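Local coordinates for protein probable TonB-dependent siderophore receptor PirA (PDB 5FR8) that probably takes up iron across the bacterial outer membrane by binding iron-chelating siderophores, possibly ferric enterobactin with micromolar affinity, at residues A[49-54]-A[694-699]; A[592-597]-A[625-630]; A[636-641]-A[682-687]. All blocks are in the same frame, centred on the assembly; numbering follows the deposited sequence.

Contact 1: A[49-54]-A[694-699]; sequences LEKLPV and STRVGV
Arg696 of the strand 694-699 reaches across to the end of the helix that holds Glu50 and Lys51. Its side chain carries nearly the whole contact. CB leaves the strand toward the plug segment 49-54. CG stands anti to the backbone N (chi1 -176°). Arg696 CD packs against the ring of Pro53, 3.8 Å from Pro53 CD, and the two side chains cross at about a right angle. The same carbon also lies near Glu50 O. The chain bends at chi3 (-69°), which places NE beside the helix end, where Arg696 NE lies 3.2 Å from the carbonyl oxygen Glu50 O. Beyond it the flat guanidinium group has Lys51 over one face. Lys51 CA sits above the plane toward the rim, and Lys51 CG is 3.7 Å from Arg696 NH2. Arg696 NH1 lies 3.8 Å from Lys51 O and has its hydrogen bond elsewhere in the structure. NH2 forms a long salt bridge to Glu50, with Arg696 NH2 and Glu50 OE1 3.8 Å apart. The carboxylate plane is turned 75° from the guanidinium plane, so the two groups do not meet flat.

The stronger polar partner of this tip is Asp636 of strand 635-648, which also forms a salt bridge to Arg696 NH2. The two acids, one from the plug and one from the barrel, probably offset the cost of burying the arginine and the nearness of the like charge on Lys51. An inward-pointing barrel side chain that meets the plug in this way belongs to the plug-barrel interface of a TonB-dependent receptor.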
# COMPACT_ATOMS: atom_id res chain seq x y z
N LEU A 49 17.36 8.22 -3.85
CA LEU A 49 17.10 8.04 -2.42
C LEU A 49 18.13 8.71 -1.53
O LEU A 49 17.80 9.15 -0.43
CB LEU A 49 17.01 6.55 -2.07
CG LEU A 49 15.67 5.92 -2.46
CD1 LEU A 49 15.63 4.43 -2.13
CD2 LEU A 49 14.52 6.67 -1.78
N GLU A 50 19.37 8.76 -1.99
CA GLU A 50 20.43 9.35 -1.20
C GLU A 50 20.30 10.88 -1.22
O GLU A 50 20.57 11.55 -0.22
CB GLU A 50 21.80 8.88 -1.69
CG GLU A 50 22.98 9.33 -0.83
CD GLU A 50 23.82 10.43 -1.47
OE1 GLU A 50 23.38 11.05 -2.48
OE2 GLU A 50 24.94 10.68 -0.97
N LYS A 51 19.85 11.43 -2.34
CA LYS A 51 19.79 12.88 -2.50
C LYS A 51 18.61 13.51 -1.76
O LYS A 51 18.60 14.71 -1.51
CB LYS A 51 19.75 13.25 -3.97
CG LYS A 51 21.14 13.43 -4.51
CD LYS A 51 21.21 13.29 -6.01
CE LYS A 51 22.67 13.27 -6.41
NZ LYS A 51 22.85 13.49 -7.88
N LEU A 52 17.65 12.68 -1.39
CA LEU A 52 16.46 13.17 -0.71
C LEU A 52 15.98 12.17 0.35
O LEU A 52 14.92 11.54 0.17
CB LEU A 52 15.36 13.45 -1.74
CG LEU A 52 14.07 14.13 -1.26
CD1 LEU A 52 14.35 15.27 -0.29
CD2 LEU A 52 13.31 14.60 -2.48
N PRO A 53 16.75 12.04 1.45
CA PRO A 53 16.59 11.06 2.53
C PRO A 53 15.16 10.90 2.98
O PRO A 53 14.44 11.86 3.13
CB PRO A 53 17.42 11.64 3.67
CG PRO A 53 18.46 12.47 3.01
CD PRO A 53 17.89 12.94 1.70
N VAL A 54 14.75 9.66 3.18
CA VAL A 54 13.45 9.35 3.76
C VAL A 54 13.58 9.35 5.30
O VAL A 54 14.66 9.10 5.84
CB VAL A 54 13.00 7.97 3.26
CG1 VAL A 54 11.80 7.43 4.04
CG2 VAL A 54 12.71 8.04 1.76
N SER A 694 30.28 10.03 3.38
CA SER A 694 29.32 10.96 2.84
C SER A 694 28.59 11.59 3.99
O SER A 694 28.72 11.14 5.13
CB SER A 694 28.32 10.24 1.95
OG SER A 694 28.91 9.95 0.70
N THR A 695 27.85 12.66 3.70
CA THR A 695 26.98 13.30 4.67
C THR A 695 26.07 14.25 3.92
O THR A 695 26.42 14.72 2.84
CB THR A 695 27.75 14.07 5.76
OG1 THR A 695 26.81 14.73 6.61
CG2 THR A 695 28.70 15.10 5.15
N ARG A 696 24.90 14.51 4.49
CA ARG A 696 23.88 15.33 3.86
C ARG A 696 23.05 16.00 4.93
O ARG A 696 22.43 15.33 5.75
CB ARG A 696 22.97 14.48 2.97
CG ARG A 696 21.95 15.30 2.20
CD ARG A 696 21.30 14.56 1.04
NE ARG A 696 22.24 14.30 -0.07
CZ ARG A 696 22.55 15.17 -1.04
NH1 ARG A 696 22.00 16.38 -1.07
NH2 ARG A 696 23.42 14.82 -1.99
N VAL A 697 23.04 17.33 4.94
CA VAL A 697 22.24 18.08 5.88
C VAL A 697 21.19 18.86 5.10
O VAL A 697 21.48 19.36 4.00
CB VAL A 697 23.11 19.03 6.74
CG1 VAL A 697 22.27 19.71 7.81
CG2 VAL A 697 24.25 18.27 7.39
N GLY A 698 19.99 18.96 5.65
CA GLY A 698 18.91 19.65 4.98
C GLY A 698 17.72 19.99 5.87
O GLY A 698 17.70 19.66 7.06
N VAL A 699 16.75 20.67 5.29
CA VAL A 699 15.52 20.98 5.99
C VAL A 699 14.31 20.70 5.06
O VAL A 699 14.41 20.83 3.83
CB VAL A 699 15.53 22.43 6.50
CG1 VAL A 699 15.56 23.43 5.33
CG2 VAL A 699 14.34 22.69 7.42

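Contact 2: A[592-597]-A[625-630]; sequences GDIRWT and SIFDYD. With C8E ((hydroxyethyloxy)tri(ethyloxy)octane), chain C.
Trp596 and Phe627 lie side by side on one face of the strand pair and point the same way, yet their rings neither stack nor meet edge to face. The planes are inclined at 35°, and the centres of the Trp596 five-membered ring and the Phe627 ring are 4.8 Å apart. Phe627 CD1 and CE1 lie over one face of the indole. C11 of the detergent C8E lies over the opposite face. Trp596 NE1 comes within 3.8 Å of C8E C13, and Ser625 OG also touches the detergent. Ile594 continues the apolar row. Ile594 CG2 packs 3.9 Å from Phe627 CE1, while the very close approach of its CD1 to the Tyr629 ring is doubtful.

The backbones form an antiparallel ladder between neighbouring strands of the TonB-dependent receptor beta-barrel. Arg595 and Asp628 are one hydrogen-bonded pair, Thr597 and Ile626 the other. Arg595 N donates to Asp628 O at 2.8 Å, and Asp628 N returns a bond to Arg595 O. The aromatic row with bound detergent is consistent with a barrel surface that faces lipid.

The face with Arg595 and Asp628 is mostly polar. The Arg595 chain bends at chi3 (-50°). Arg595 NH1 donates to Gly592 O of the same segment at 3.0 Å, in the plane of both groups. Arg595 NH1 also makes a salt bridge of 3.3 Å to Asp630 OD2, which it meets from above the carboxylate plane. The Asp628 carboxylate lies close by, 15° from the guanidinium plane, but its OD1 accepts a hydrogen bond from Asn638 on the next strand. Asp628 and Asp630 also touch Lys51 of helix 46-51.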
# COMPACT_ATOMS: atom_id res chain seq x y z
N GLY A 592 23.72 18.42 -17.71
CA GLY A 592 24.93 17.87 -17.10
C GLY A 592 24.94 18.06 -15.59
O GLY A 592 24.30 17.29 -14.87
N ASP A 593 25.66 19.09 -15.13
CA ASP A 593 25.81 19.37 -13.68
C ASP A 593 24.51 19.85 -13.06
O ASP A 593 24.24 19.53 -11.91
CB ASP A 593 26.89 20.44 -13.42
CG ASP A 593 28.32 19.96 -13.70
OD1 ASP A 593 28.58 18.74 -13.82
OD2 ASP A 593 29.21 20.83 -13.78
N ILE A 594 23.72 20.60 -13.82
CA ILE A 594 22.40 21.07 -13.37
C ILE A 594 21.28 20.19 -13.96
O ILE A 594 21.26 19.96 -15.18
CB ILE A 594 22.09 22.51 -13.88
CG1 ILE A 594 23.09 23.57 -13.36
CG2 ILE A 594 20.66 22.88 -13.51
CD1 ILE A 594 22.86 24.02 -11.93
N ARG A 595 20.33 19.76 -13.14
CA ARG A 595 19.23 18.91 -13.61
C ARG A 595 17.91 19.13 -12.89
O ARG A 595 17.88 19.50 -11.71
CB ARG A 595 19.58 17.45 -13.44
CG ARG A 595 20.79 17.00 -14.21
CD ARG A 595 21.16 15.58 -13.83
NE ARG A 595 21.25 15.39 -12.38
CZ ARG A 595 22.23 15.86 -11.60
NH1 ARG A 595 23.23 16.58 -12.12
NH2 ARG A 595 22.23 15.59 -10.30
N TRP A 596 16.82 18.87 -13.62
CA TRP A 596 15.46 19.09 -13.14
C TRP A 596 14.56 17.89 -13.49
O TRP A 596 14.43 17.51 -14.65
CB TRP A 596 14.85 20.37 -13.77
CG TRP A 596 15.28 21.71 -13.12
CD1 TRP A 596 14.87 22.21 -11.90
CD2 TRP A 596 16.16 22.70 -13.69
NE1 TRP A 596 15.46 23.44 -11.68
CE2 TRP A 596 16.25 23.77 -12.75
CE3 TRP A 596 16.88 22.80 -14.89
CZ2 TRP A 596 17.04 24.90 -12.99
CZ3 TRP A 596 17.67 23.94 -15.12
CH2 TRP A 596 17.73 24.97 -14.17
N THR A 597 13.91 17.32 -12.48
CA THR A 597 12.90 16.30 -12.73
C THR A 597 11.57 16.80 -12.17
O THR A 597 11.45 17.02 -10.97
CB THR A 597 13.28 14.94 -12.07
OG1 THR A 597 14.60 14.55 -12.46
CG2 THR A 597 12.30 13.82 -12.48
N SER A 625 8.48 18.86 -8.27
CA SER A 625 9.73 19.30 -8.88
C SER A 625 10.89 18.88 -8.03
O SER A 625 10.93 19.17 -6.84
CB SER A 625 9.78 20.81 -9.01
OG SER A 625 11.10 21.27 -9.33
N ILE A 626 11.84 18.19 -8.65
CA ILE A 626 13.13 17.97 -8.01
C ILE A 626 14.28 18.65 -8.80
O ILE A 626 14.32 18.59 -10.04
CB ILE A 626 13.40 16.46 -7.78
CG1 ILE A 626 12.17 15.77 -7.15
CG2 ILE A 626 14.59 16.30 -6.86
CD1 ILE A 626 11.23 15.05 -8.12
N PHE A 627 15.20 19.29 -8.07
CA PHE A 627 16.31 20.04 -8.66
C PHE A 627 17.64 19.56 -8.08
O PHE A 627 17.80 19.40 -6.86
CB PHE A 627 16.12 21.53 -8.40
CG PHE A 627 17.34 22.38 -8.63
CD1 PHE A 627 17.75 22.72 -9.90
CD2 PHE A 627 18.05 22.91 -7.55
CE1 PHE A 627 18.85 23.54 -10.11
CE2 PHE A 627 19.15 23.72 -7.74
CZ PHE A 627 19.55 24.04 -9.03
N ASP A 628 18.60 19.33 -8.97
CA ASP A 628 19.91 18.90 -8.58
C ASP A 628 20.99 19.73 -9.24
O ASP A 628 20.92 20.04 -10.43
CB ASP A 628 20.10 17.43 -8.91
CG ASP A 628 19.81 16.54 -7.74
OD1 ASP A 628 20.52 16.64 -6.70
OD2 ASP A 628 18.86 15.75 -7.84
N TYR A 629 22.00 20.08 -8.45
CA TYR A 629 23.13 20.89 -8.89
C TYR A 629 24.39 20.36 -8.20
O TYR A 629 24.52 20.44 -6.97
CB TYR A 629 22.85 22.37 -8.57
CG TYR A 629 23.91 23.37 -8.96
CD1 TYR A 629 24.90 23.06 -9.89
CD2 TYR A 629 23.88 24.67 -8.44
CE1 TYR A 629 25.84 24.01 -10.26
CE2 TYR A 629 24.81 25.62 -8.81
CZ TYR A 629 25.79 25.29 -9.72
OH TYR A 629 26.73 26.23 -10.08
N ASP A 630 25.28 19.77 -8.99
CA ASP A 630 26.58 19.33 -8.49
C ASP A 630 27.56 20.50 -8.60
O ASP A 630 28.02 20.84 -9.71
CB ASP A 630 27.10 18.10 -9.26
CG ASP A 630 26.16 16.88 -9.18
OD1 ASP A 630 25.67 16.50 -8.09
OD2 ASP A 630 25.91 16.27 -10.23
C1 C8E C . 5.07 18.32 -18.88
C2 C8E C . 4.76 18.24 -17.38
C3 C8E C . 5.84 18.81 -16.44
C4 C8E C . 5.29 19.53 -15.19
C5 C8E C . 6.28 20.56 -14.60
C6 C8E C . 6.45 21.82 -15.47
C7 C8E C . 7.15 22.97 -14.75
C8 C8E C . 8.40 23.51 -15.50
O9 C8E C . 9.35 24.01 -14.52
C10 C8E C . 10.72 23.87 -14.95
C11 C8E C . 11.70 24.48 -13.93
O12 C8E C . 11.41 24.08 -12.58
C13 C8E C . 11.99 24.98 -11.58
C14 C8E C . 11.95 24.33 -10.18
O15 C8E C . 12.21 25.26 -9.11
C16 C8E C . 11.03 25.91 -8.55
C17 C8E C . 11.16 27.47 -8.44
O18 C8E C . 10.07 28.00 -7.67
C19 C8E C . 10.19 27.70 -6.24
C20 C8E C . 8.90 27.88 -5.40
O21 C8E C . 9.13 28.22 -3.99

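Contact 3: A[636-641]-A[682-687]; sequences DVNFVF and GINVGY. With C8E ((hydroxyethyloxy)tri(ethyloxy)octane), chain C.
Asp636 O accepts the shortest hydrogen bond between the two strands, from Gly686 N at 2.7 Å. The same oxygen also receives a CA-H...O contact from Val685 CA. Further along, Asn638 and Asn684 form a hydrogen-bonded antiparallel pair. Asn684 N donates to Asn638 O at 2.9 Å, and Asn638 N donates back to Asn684 O. Val640 and Gly682 make the next such pair.

Asn638 and Asn684 send their side chains to the same face, where they lie side by side and point the same way. Their amide planes are 28° apart. Asn638 OD1 and Asn684 ND2 come within 3.3 Å. The clear side-chain partner of Asn638 is Asp628, on the neighbouring strand. The Asp636 side chain is on this face too, with Arg696 as its partner. Gly682 brings no side chain here, and Val640 CG1 packs against its backbone, 3.5 Å from Gly682 N.

The other face is apolar. Phe639 CG stands anti to the backbone N (chi1 -178°). The Phe639 ring meets Ile683 with its edge, Phe639 CD1 lying 3.5 Å from Ile683 CG2. Phe639 CD1 is also 3.3 Å from Gly682 O. Val637 CG2 touches Asn684 O. Two residues beyond Phe639, C8E C20 lies over one face of the Phe641 ring, 3.8 Å from Phe641 CE1.

In the barrel wall, strand 635-648 has strand 621-630 as its other neighbour, and strand 674-687 is followed by strand 693-700. On the face of Asn638, Val640 touches Leu52 of the plug, just past helix 46-51, and Asn638 touches Arg696.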
# COMPACT_ATOMS: atom_id res chain seq x y z
N ASP A 636 27.29 19.31 -3.33
CA ASP A 636 26.07 19.03 -4.06
C ASP A 636 24.96 19.81 -3.35
O ASP A 636 25.00 19.99 -2.12
CB ASP A 636 25.87 17.49 -4.04
CG ASP A 636 24.45 17.05 -4.38
OD1 ASP A 636 23.60 17.08 -3.47
OD2 ASP A 636 24.21 16.65 -5.54
N VAL A 637 23.99 20.31 -4.10
CA VAL A 637 22.83 20.94 -3.50
C VAL A 637 21.60 20.38 -4.17
O VAL A 637 21.65 20.06 -5.36
CB VAL A 637 22.86 22.47 -3.64
CG1 VAL A 637 23.10 22.85 -5.09
CG2 VAL A 637 21.59 23.12 -3.10
N ASN A 638 20.52 20.25 -3.43
CA ASN A 638 19.33 19.59 -3.94
C ASN A 638 18.05 20.26 -3.45
O ASN A 638 17.96 20.60 -2.27
CB ASN A 638 19.37 18.13 -3.52
CG ASN A 638 18.09 17.39 -3.81
OD1 ASN A 638 17.07 17.58 -3.13
ND2 ASN A 638 18.12 16.55 -4.85
N PHE A 639 17.08 20.46 -4.34
CA PHE A 639 15.85 21.21 -4.01
C PHE A 639 14.62 20.45 -4.46
O PHE A 639 14.61 19.88 -5.55
CB PHE A 639 15.85 22.58 -4.71
CG PHE A 639 14.65 23.45 -4.41
CD1 PHE A 639 14.55 24.11 -3.19
CD2 PHE A 639 13.66 23.64 -5.36
CE1 PHE A 639 13.46 24.94 -2.92
CE2 PHE A 639 12.58 24.47 -5.09
CZ PHE A 639 12.48 25.11 -3.87
N VAL A 640 13.58 20.44 -3.62
CA VAL A 640 12.34 19.70 -3.89
C VAL A 640 11.16 20.61 -3.61
O VAL A 640 11.19 21.43 -2.67
CB VAL A 640 12.24 18.37 -3.05
CG1 VAL A 640 12.11 18.68 -1.57
CG2 VAL A 640 11.09 17.46 -3.51
N PHE A 641 10.11 20.49 -4.42
CA PHE A 641 8.92 21.33 -4.26
C PHE A 641 7.73 20.53 -4.74
O PHE A 641 7.78 19.84 -5.76
CB PHE A 641 9.04 22.62 -5.07
CG PHE A 641 7.84 23.53 -5.00
CD1 PHE A 641 7.65 24.39 -3.92
CD2 PHE A 641 6.93 23.60 -6.06
CE1 PHE A 641 6.56 25.26 -3.87
CE2 PHE A 641 5.85 24.47 -6.02
CZ PHE A 641 5.66 25.29 -4.93
N GLY A 682 11.83 21.72 0.15
CA GLY A 682 13.01 21.37 0.96
C GLY A 682 14.32 21.61 0.25
O GLY A 682 14.37 21.61 -0.98
N ILE A 683 15.39 21.84 1.01
CA ILE A 683 16.76 21.88 0.46
C ILE A 683 17.71 20.95 1.20
O ILE A 683 17.48 20.60 2.36
CB ILE A 683 17.41 23.27 0.50
CG1 ILE A 683 17.35 23.87 1.91
CG2 ILE A 683 16.76 24.21 -0.52
CD1 ILE A 683 18.29 25.05 2.09
N ASN A 684 18.76 20.55 0.50
CA ASN A 684 19.89 19.84 1.08
C ASN A 684 21.13 20.55 0.65
O ASN A 684 21.16 21.12 -0.44
CB ASN A 684 20.04 18.44 0.49
CG ASN A 684 18.86 17.56 0.76
OD1 ASN A 684 18.36 17.51 1.86
ND2 ASN A 684 18.43 16.84 -0.25
N VAL A 685 22.16 20.48 1.47
CA VAL A 685 23.51 20.58 0.95
C VAL A 685 24.17 19.25 1.28
O VAL A 685 24.06 18.73 2.39
CB VAL A 685 24.27 21.83 1.46
CG1 VAL A 685 24.25 21.90 2.98
CG2 VAL A 685 25.70 21.80 0.93
N GLY A 686 24.82 18.66 0.28
CA GLY A 686 25.27 17.28 0.36
C GLY A 686 26.74 17.21 0.10
O GLY A 686 27.16 17.18 -1.04
N TYR A 687 27.52 17.15 1.18
CA TYR A 687 28.97 17.10 1.08
C TYR A 687 29.54 15.70 1.25
O TYR A 687 29.32 15.03 2.25
CB TYR A 687 29.59 17.98 2.15
CG TYR A 687 31.06 18.27 1.94
CD1 TYR A 687 31.51 18.93 0.78
CD2 TYR A 687 32.01 17.91 2.89
CE1 TYR A 687 32.85 19.20 0.59
CE2 TYR A 687 33.35 18.19 2.71
CZ TYR A 687 33.76 18.83 1.55
OH TYR A 687 35.08 19.11 1.36
C1 C8E C . 5.07 18.32 -18.88
C2 C8E C . 4.76 18.24 -17.38
C3 C8E C . 5.84 18.81 -16.44
C4 C8E C . 5.29 19.53 -15.19
C5 C8E C . 6.28 20.56 -14.60
C6 C8E C . 6.45 21.82 -15.47
C7 C8E C . 7.15 22.97 -14.75
C8 C8E C . 8.40 23.51 -15.50
O9 C8E C . 9.35 24.01 -14.52
C10 C8E C . 10.72 23.87 -14.95
C11 C8E C . 11.70 24.48 -13.93
O12 C8E C . 11.41 24.08 -12.58
C13 C8E C . 11.99 24.98 -11.58
C14 C8E C . 11.95 24.33 -10.18
O15 C8E C . 12.21 25.26 -9.11
C16 C8E C . 11.03 25.91 -8.55
C17 C8E C . 11.16 27.47 -8.44
O18 C8E C . 10.07 28.00 -7.67
C19 C8E C . 10.19 27.70 -6.24
C20 C8E C . 8.90 27.88 -5.40
O21 C8E C . 9.13 28.22 -3.99

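The contacts sit on one side of the receptor. The centre of contact 3 is about 8 Å from that of contact 1 and about 10 Å from that of contact 2; those of contacts 1 and 2 are about 15 Å apart. Strands 594-608, 621-630, 635-648, 674-687 and 693-700 follow one another in the barrel wall. Contacts 2 and 3 join neighbours among them, in that order along the chain, inside the long loop closed by contact 1. Arg696 joins contacts 1 and 3 through Asp636, and Lys51 packs on Asp628 and Asp630 of contact 2. The plug's helix 46-51 thus lies against the inner wall, while the detergent touches the other face, consistent with the lipid side.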